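Local coordinates for fiber protein (Human adenovirus 16, PDB 3CNC) that forms the trimeric knob at the end of the adenovirus fiber and probably attaches the virus to its host-cell receptor CD46, at residues V41-E46 / S74-T79; C156-K159 / L165-L168. All blocks are in the same frame, centred on the assembly; numbering follows the deposited sequence.

Contact 1: V41-E46 / S74-T79; sequences VIKEGE and SEYTNT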
ATOM      1  N   VAL A  41      20.639 -10.439  11.256  1.00 58.98           N
ATOM      2  CA  VAL A  41      20.830 -11.853  11.574  1.00 58.98           C
ATOM      3  C   VAL A  41      19.521 -12.636  11.537  1.00 58.98           C
ATOM      4  O   VAL A  41      18.603 -12.383  12.320  1.00 58.98           O
ATOM      5  CB  VAL A  41      21.463 -12.044  12.970  1.00 59.18           C
ATOM      6  CG1 VAL A  41      21.663 -13.522  13.244  1.00 59.18           C
ATOM      7  CG2 VAL A  41      22.791 -11.308  13.050  1.00 59.18           C
ATOM      8  N   ILE A  42      19.450 -13.605  10.634  1.00 60.89           N
ATOM      9  CA  ILE A  42      18.263 -14.426  10.479  1.00 60.89           C
ATOM     10  C   ILE A  42      18.434 -15.823  11.069  1.00 60.89           C
ATOM     11  O   ILE A  42      17.444 -16.465  11.448  1.00 60.89           O
ATOM     12  CB  ILE A  42      17.868 -14.534   8.972  1.00 65.32           C
ATOM     13  CG1 ILE A  42      16.703 -13.597   8.680  1.00 65.32           C
ATOM     14  CG2 ILE A  42      17.468 -15.946   8.608  1.00 65.32           C
ATOM     15  CD1 ILE A  42      16.967 -12.167   9.057  1.00 65.32           C
ATOM     16  N   LYS A  43      19.676 -16.297  11.156  1.00 56.14           N
ATOM     17  CA  LYS A  43      19.926 -17.632  11.700  1.00 56.14           C
ATOM     18  C   LYS A  43      19.877 -17.672  13.225  1.00 56.14           C
ATOM     19  O   LYS A  43      20.489 -16.834  13.902  1.00 56.14           O
ATOM     20  CB  LYS A  43      21.281 -18.174  11.233  1.00 90.32           C
ATOM     21  CG  LYS A  43      21.510 -19.625  11.644  1.00 90.32           C
ATOM     22  CD  LYS A  43      22.929 -20.089  11.367  1.00 90.32           C
ATOM     23  CE  LYS A  43      23.157 -21.491  11.919  1.00 90.32           C
ATOM     24  NZ  LYS A  43      24.586 -21.902  11.824  1.00 90.32           N
ATOM     25  N   GLU A  44      19.158 -18.668  13.742  1.00 83.49           N
ATOM     26  CA  GLU A  44      18.978 -18.890  15.179  1.00 83.49           C
ATOM     27  C   GLU A  44      20.284 -18.892  15.969  1.00 83.49           C
ATOM     28  O   GLU A  44      21.219 -19.616  15.630  1.00 83.49           O
ATOM     29  CB  GLU A  44      18.270 -20.227  15.409  1.00121.29           C
ATOM     30  CG  GLU A  44      16.854 -20.298  14.864  1.00121.29           C
ATOM     31  CD  GLU A  44      15.863 -19.541  15.726  1.00121.29           C
ATOM     32  OE1 GLU A  44      15.736 -19.892  16.919  1.00121.29           O
ATOM     33  OE2 GLU A  44      15.214 -18.600  15.214  1.00121.29           O
ATOM     34  N   GLY A  45      20.338 -18.086  17.023  1.00109.84           N
ATOM     35  CA  GLY A  45      21.532 -18.034  17.848  1.00109.84           C
ATOM     36  C   GLY A  45      22.676 -17.195  17.310  1.00109.84           C
ATOM     37  O   GLY A  45      23.490 -16.693  18.087  1.00109.84           O
ATOM     38  N   GLU A  46      22.755 -17.044  15.991  1.00 71.39           N
ATOM     39  CA  GLU A  46      23.818 -16.256  15.377  1.00 71.39           C
ATOM     40  C   GLU A  46      23.867 -14.823  15.890  1.00 71.39           C
ATOM     41  O   GLU A  46      22.849 -14.267  16.309  1.00 71.39           O
ATOM     42  CB  GLU A  46      23.655 -16.240  13.857  1.00120.19           C
ATOM     43  CG  GLU A  46      24.343 -17.389  13.165  1.00120.19           C
ATOM     44  CD  GLU A  46      25.807 -17.471  13.544  1.00120.19           C
ATOM     45  OE1 GLU A  46      26.517 -16.452  13.396  1.00120.19           O
ATOM     46  OE2 GLU A  46      26.248 -18.551  13.991  1.00120.19           O
ATOM     47  N   SER A  74      24.619 -15.126   2.825  1.00 53.37           N
ATOM     48  CA  SER A  74      25.358 -16.258   3.363  1.00 53.37           C
ATOM     49  C   SER A  74      24.816 -17.559   2.801  1.00 53.37           C
ATOM     50  O   SER A  74      23.656 -17.636   2.372  1.00 53.37           O
ATOM     51  CB  SER A  74      25.267 -16.299   4.894  1.00 72.57           C
ATOM     52  OG  SER A  74      24.013 -16.802   5.324  1.00 72.57           O
ATOM     53  N   GLU A  75      25.661 -18.582   2.813  1.00 55.02           N
ATOM     54  CA  GLU A  75      25.273 -19.893   2.310  1.00 55.02           C
ATOM     55  C   GLU A  75      24.017 -20.391   3.033  1.00 55.02           C
ATOM     56  O   GLU A  75      23.160 -21.049   2.435  1.00 55.02           O
ATOM     57  CB  GLU A  75      26.429 -20.878   2.498  1.00100.31           C
ATOM     58  CG  GLU A  75      26.232 -22.206   1.798  1.00100.31           C
ATOM     59  CD  GLU A  75      27.529 -22.972   1.641  1.00100.31           C
ATOM     60  OE1 GLU A  75      27.489 -24.093   1.095  1.00100.31           O
ATOM     61  OE2 GLU A  75      28.588 -22.451   2.059  1.00100.31           O
ATOM     62  N   TYR A  76      23.899 -20.066   4.317  1.00 65.96           N
ATOM     63  CA  TYR A  76      22.727 -20.487   5.071  1.00 65.96           C
ATOM     64  C   TYR A  76      21.451 -19.846   4.536  1.00 65.96           C
ATOM     65  O   TYR A  76      20.506 -20.553   4.169  1.00 65.96           O
ATOM     66  CB  TYR A  76      22.866 -20.148   6.559  1.00 78.73           C
ATOM     67  CG  TYR A  76      21.607 -20.473   7.337  1.00 78.73           C
ATOM     68  CD1 TYR A  76      20.802 -19.459   7.853  1.00 78.73           C
ATOM     69  CD2 TYR A  76      21.190 -21.795   7.509  1.00 78.73           C
ATOM     70  CE1 TYR A  76      19.614 -19.752   8.521  1.00 78.73           C
ATOM     71  CE2 TYR A  76      20.004 -22.098   8.173  1.00 78.73           C
ATOM     72  CZ  TYR A  76      19.223 -21.071   8.675  1.00 78.73           C
ATOM     73  OH  TYR A  76      18.052 -21.357   9.338  1.00 78.73           O
ATOM     74  N   THR A  77      21.421 -18.513   4.495  1.00 58.03           N
ATOM     75  CA  THR A  77      20.238 -17.811   4.010  1.00 58.03           C
ATOM     76  C   THR A  77      19.983 -18.147   2.550  1.00 58.03           C
ATOM     77  O   THR A  77      18.836 -18.350   2.146  1.00 58.03           O
ATOM     78  CB  THR A  77      20.360 -16.252   4.127  1.00 50.99           C
ATOM     79  OG1 THR A  77      21.335 -15.761   3.192  1.00 50.99           O
ATOM     80  CG2 THR A  77      20.753 -15.846   5.543  1.00 50.99           C
ATOM     81  N   ASN A  78      21.050 -18.231   1.762  1.00 53.03           N
ATOM     82  CA  ASN A  78      20.888 -18.506   0.342  1.00 53.03           C
ATOM     83  C   ASN A  78      20.621 -19.968   0.007  1.00 53.03           C
ATOM     84  O   ASN A  78      20.616 -20.367  -1.153  1.00 53.03           O
ATOM     85  CB  ASN A  78      22.091 -17.954  -0.428  1.00 60.20           C
ATOM     86  CG  ASN A  78      22.223 -16.436  -0.265  1.00 60.20           C
ATOM     87  OD1 ASN A  78      21.222 -15.731  -0.116  1.00 60.20           O
ATOM     88  ND2 ASN A  78      23.453 -15.933  -0.298  1.00 60.20           N
ATOM     89  N   THR A  79      20.351 -20.756   1.035  1.00 78.68           N
ATOM     90  CA  THR A  79      20.060 -22.166   0.849  1.00 78.68           C
ATOM     91  C   THR A  79      18.660 -22.452   1.362  1.00 78.68           C
ATOM     92  O   THR A  79      18.016 -23.415   0.939  1.00 78.68           O
ATOM     93  CB  THR A  79      21.064 -23.035   1.618  1.00 83.16           C
ATOM     94  OG1 THR A  79      22.363 -22.874   1.040  1.00 83.16           O
ATOM     95  CG2 THR A  79      20.667 -24.496   1.556  1.00 83.16           C
TER
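The aliphatic part of a lysine, rather than its charge, makes this contact: K43 brings its first methylenes to the ring of Y76. No hydrogen bond joins the two segments. K43 CB comes in past the CD1-CE1 edge, above the ring plane, and sits 3.6 Å from Y76 CE1. K43 CG then stands over the face, in a CH-pi contact 4.0 Å from the ring centroid and 23° off the ring normal. It is offset toward the rim of the ring. Beyond CG the chain runs out fully extended. The ammonium therefore ends far above the ring, with NZ 5.8 Å from the Y76 centroid, a cation-pi attraction that is weak at most. Y76 reaches the lysine because its CG is anti to its own backbone N (chi1 175°), which swings the ring out of the 74-79 turn.

I42 comes in differently. Its CG2 lies at the edge of the Y76 ring, near the ring plane, 4.4 Å from CE1. The same methyl is 4.5 Å from T77 CG2. The I42 side chain also packs on I88 and V90 of strand 85-94.

The contact joins two loops of the antiparallel beta fold of the fiber knob. One runs from strand 29-31 to strand 51-60, the other from strand 63-72 to strand 85-94. Each loop has its own internal bracing. K43 to E46 forms a type II beta turn. In the other loop S74 starts an ST motif: its OG accepts from T77 N at 3.2 Å in a nearly straight bond. S74 O takes two donors, N78 N and T77 OG1. D50, further along the first loop, accepts from I42 N through its carboxylate, and its carbonyl makes a weak bond with S74 OG of the second.

Contact 2: C156-K159 / L165-L168; sequences CYYK and LFPL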
ATOM      1  N   CYS A 156       4.293 -10.726  -0.398  1.00 51.81           N
ATOM      2  CA  CYS A 156       5.349 -10.303  -1.313  1.00 51.81           C
ATOM      3  C   CYS A 156       5.804 -11.544  -2.079  1.00 51.81           C
ATOM      4  O   CYS A 156       5.125 -12.578  -2.029  1.00 51.81           O
ATOM      5  CB  CYS A 156       6.516  -9.604  -0.581  1.00 55.06           C
ATOM      6  SG  CYS A 156       7.475 -10.554   0.591  1.00 55.06           S
ATOM      7  N   TYR A 157       6.923 -11.472  -2.795  1.00 50.89           N
ATOM      8  CA  TYR A 157       7.333 -12.633  -3.583  1.00 50.89           C
ATOM      9  C   TYR A 157       8.807 -12.962  -3.698  1.00 50.89           C
ATOM     10  O   TYR A 157       9.685 -12.138  -3.448  1.00 50.89           O
ATOM     11  CB  TYR A 157       6.779 -12.517  -5.012  1.00 58.88           C
ATOM     12  CG  TYR A 157       5.286 -12.368  -5.066  1.00 58.88           C
ATOM     13  CD1 TYR A 157       4.677 -11.145  -4.783  1.00 58.88           C
ATOM     14  CD2 TYR A 157       4.474 -13.468  -5.310  1.00 58.88           C
ATOM     15  CE1 TYR A 157       3.290 -11.026  -4.731  1.00 58.88           C
ATOM     16  CE2 TYR A 157       3.093 -13.366  -5.261  1.00 58.88           C
ATOM     17  CZ  TYR A 157       2.505 -12.143  -4.968  1.00 58.88           C
ATOM     18  OH  TYR A 157       1.131 -12.050  -4.906  1.00 58.88           O
ATOM     19  N   TYR A 158       9.053 -14.205  -4.093  1.00 56.43           N
ATOM     20  CA  TYR A 158      10.399 -14.686  -4.329  1.00 56.43           C
ATOM     21  C   TYR A 158      10.402 -15.178  -5.773  1.00 56.43           C
ATOM     22  O   TYR A 158       9.550 -15.975  -6.159  1.00 56.43           O
ATOM     23  CB  TYR A 158      10.748 -15.843  -3.405  1.00 58.44           C
ATOM     24  CG  TYR A 158      12.060 -16.478  -3.784  1.00 58.44           C
ATOM     25  CD1 TYR A 158      13.268 -15.818  -3.546  1.00 58.44           C
ATOM     26  CD2 TYR A 158      12.097 -17.714  -4.434  1.00 58.44           C
ATOM     27  CE1 TYR A 158      14.475 -16.371  -3.946  1.00 58.44           C
ATOM     28  CE2 TYR A 158      13.302 -18.271  -4.839  1.00 58.44           C
ATOM     29  CZ  TYR A 158      14.481 -17.596  -4.591  1.00 58.44           C
ATOM     30  OH  TYR A 158      15.667 -18.145  -4.984  1.00 58.44           O
ATOM     31  N   LYS A 159      11.342 -14.682  -6.570  1.00 59.68           N
ATOM     32  CA  LYS A 159      11.448 -15.086  -7.971  1.00 59.68           C
ATOM     33  C   LYS A 159      12.557 -16.132  -8.079  1.00 59.68           C
ATOM     34  O   LYS A 159      13.730 -15.823  -7.857  1.00 59.68           O
ATOM     35  CB  LYS A 159      11.792 -13.878  -8.847  1.00 71.95           C
ATOM     36  CG  LYS A 159      11.763 -14.153 -10.347  1.00 71.95           C
ATOM     37  CD  LYS A 159      12.320 -12.962 -11.113  1.00 71.95           C
ATOM     38  CE  LYS A 159      12.369 -13.213 -12.612  1.00 71.95           C
ATOM     39  NZ  LYS A 159      13.222 -12.195 -13.293  1.00 71.95           N
ATOM     40  N   LEU A 165       7.252 -17.296  -9.712  1.00 71.89           N
ATOM     41  CA  LEU A 165       6.989 -16.466  -8.545  1.00 71.89           C
ATOM     42  C   LEU A 165       6.348 -17.241  -7.404  1.00 71.89           C
ATOM     43  O   LEU A 165       5.238 -17.765  -7.537  1.00 71.89           O
ATOM     44  CB  LEU A 165       6.071 -15.303  -8.921  1.00 68.05           C
ATOM     45  CG  LEU A 165       6.624 -14.260  -9.886  1.00 68.05           C
ATOM     46  CD1 LEU A 165       5.516 -13.255 -10.213  1.00 68.05           C
ATOM     47  CD2 LEU A 165       7.825 -13.560  -9.264  1.00 68.05           C
ATOM     48  N   PHE A 166       7.052 -17.314  -6.281  1.00 57.13           N
ATOM     49  CA  PHE A 166       6.517 -18.000  -5.119  1.00 57.13           C
ATOM     50  C   PHE A 166       5.995 -16.959  -4.136  1.00 57.13           C
ATOM     51  O   PHE A 166       6.728 -16.069  -3.708  1.00 57.13           O
ATOM     52  CB  PHE A 166       7.588 -18.864  -4.452  1.00 73.02           C
ATOM     53  CG  PHE A 166       8.003 -20.052  -5.272  1.00 73.02           C
ATOM     54  CD1 PHE A 166       8.835 -19.897  -6.378  1.00 73.02           C
ATOM     55  CD2 PHE A 166       7.550 -21.328  -4.947  1.00 73.02           C
ATOM     56  CE1 PHE A 166       9.213 -20.993  -7.149  1.00 73.02           C
ATOM     57  CE2 PHE A 166       7.920 -22.436  -5.713  1.00 73.02           C
ATOM     58  CZ  PHE A 166       8.757 -22.265  -6.820  1.00 73.02           C
ATOM     59  N   PRO A 167       4.709 -17.046  -3.784  1.00 61.25           N
ATOM     60  CA  PRO A 167       4.094 -16.104  -2.847  1.00 61.25           C
ATOM     61  C   PRO A 167       4.606 -16.294  -1.418  1.00 61.25           C
ATOM     62  O   PRO A 167       4.722 -17.419  -0.937  1.00 61.25           O
ATOM     63  CB  PRO A 167       2.613 -16.429  -2.972  1.00 68.00           C
ATOM     64  CG  PRO A 167       2.636 -17.918  -3.195  1.00 68.00           C
ATOM     65  CD  PRO A 167       3.730 -18.054  -4.233  1.00 68.00           C
ATOM     66  N   LEU A 168       4.919 -15.185  -0.756  1.00 55.07           N
ATOM     67  CA  LEU A 168       5.398 -15.208   0.619  1.00 55.07           C
ATOM     68  C   LEU A 168       4.386 -14.483   1.503  1.00 55.07           C
ATOM     69  O   LEU A 168       4.107 -13.301   1.306  1.00 55.07           O
ATOM     70  CB  LEU A 168       6.758 -14.509   0.728  1.00 47.96           C
ATOM     71  CG  LEU A 168       7.909 -15.039  -0.132  1.00 47.96           C
ATOM     72  CD1 LEU A 168       9.064 -14.065  -0.060  1.00 47.96           C
ATOM     73  CD2 LEU A 168       8.355 -16.429   0.353  1.00 47.96           C
TER
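L168 packs on C156 across a beta hairpin of the fiber knob, where strands 151-159 and 165-174 run antiparallel. L168 CB lies 3.7 Å from C156 O. CG is anti to the carbonyl carbon (chi1 -58°) and stays within 4.2 Å of that same C156 O. The CD1 branch carries the contact to its tip. It ends 3.8 Å from Y157 C and 3.9 Å from C156 SG, and it also touches Y158 CB.

C156, Y158, F166 and L168 share this face of the sheet. F166 and L168 pack on L193 of strand 185-194, and Y158 OH bonds to E200.

On the other face the Y157 ring crosses P167 obliquely, with CD2 3.6 Å from P167 CA. L165 CD2 packs there on K159 CB. K159 has a cation-pi contact with Y151 of a second subunit, and K159 and L165 pack on Y153 of that subunit, so the K159-L165 end of the hairpin lies against it.

Two hydrogen-bonded pairs, C156 with L168 and Y158 with F166, join the backbones. Y158 O receives F166 N at 2.8 Å, and the edge of the F166 ring lies beside the same oxygen, with CD1 4.0 Å away.

Overall arrangement
Both contacts are partly buried and lie well out from the chain centre, but they hold different elements. Contact 1 bridges two loops, while contact 2 pairs neighbouring strands of one sheet. Their centres are 19 Å apart, and their nearest atoms, about 7 Å apart, do not touch. Contact 1 buries 170 Å² and depends on side chains alone; contact 2 buries 455 Å² and adds four backbone hydrogen bonds. Contact 1 is the more superficial, with K43 and Y76 exposed and T77 buried. Contact 2 has buried C156, Y158 and L168 on one face. Its K159 and L165 meet another subunit, whereas no other chain touches contact 1.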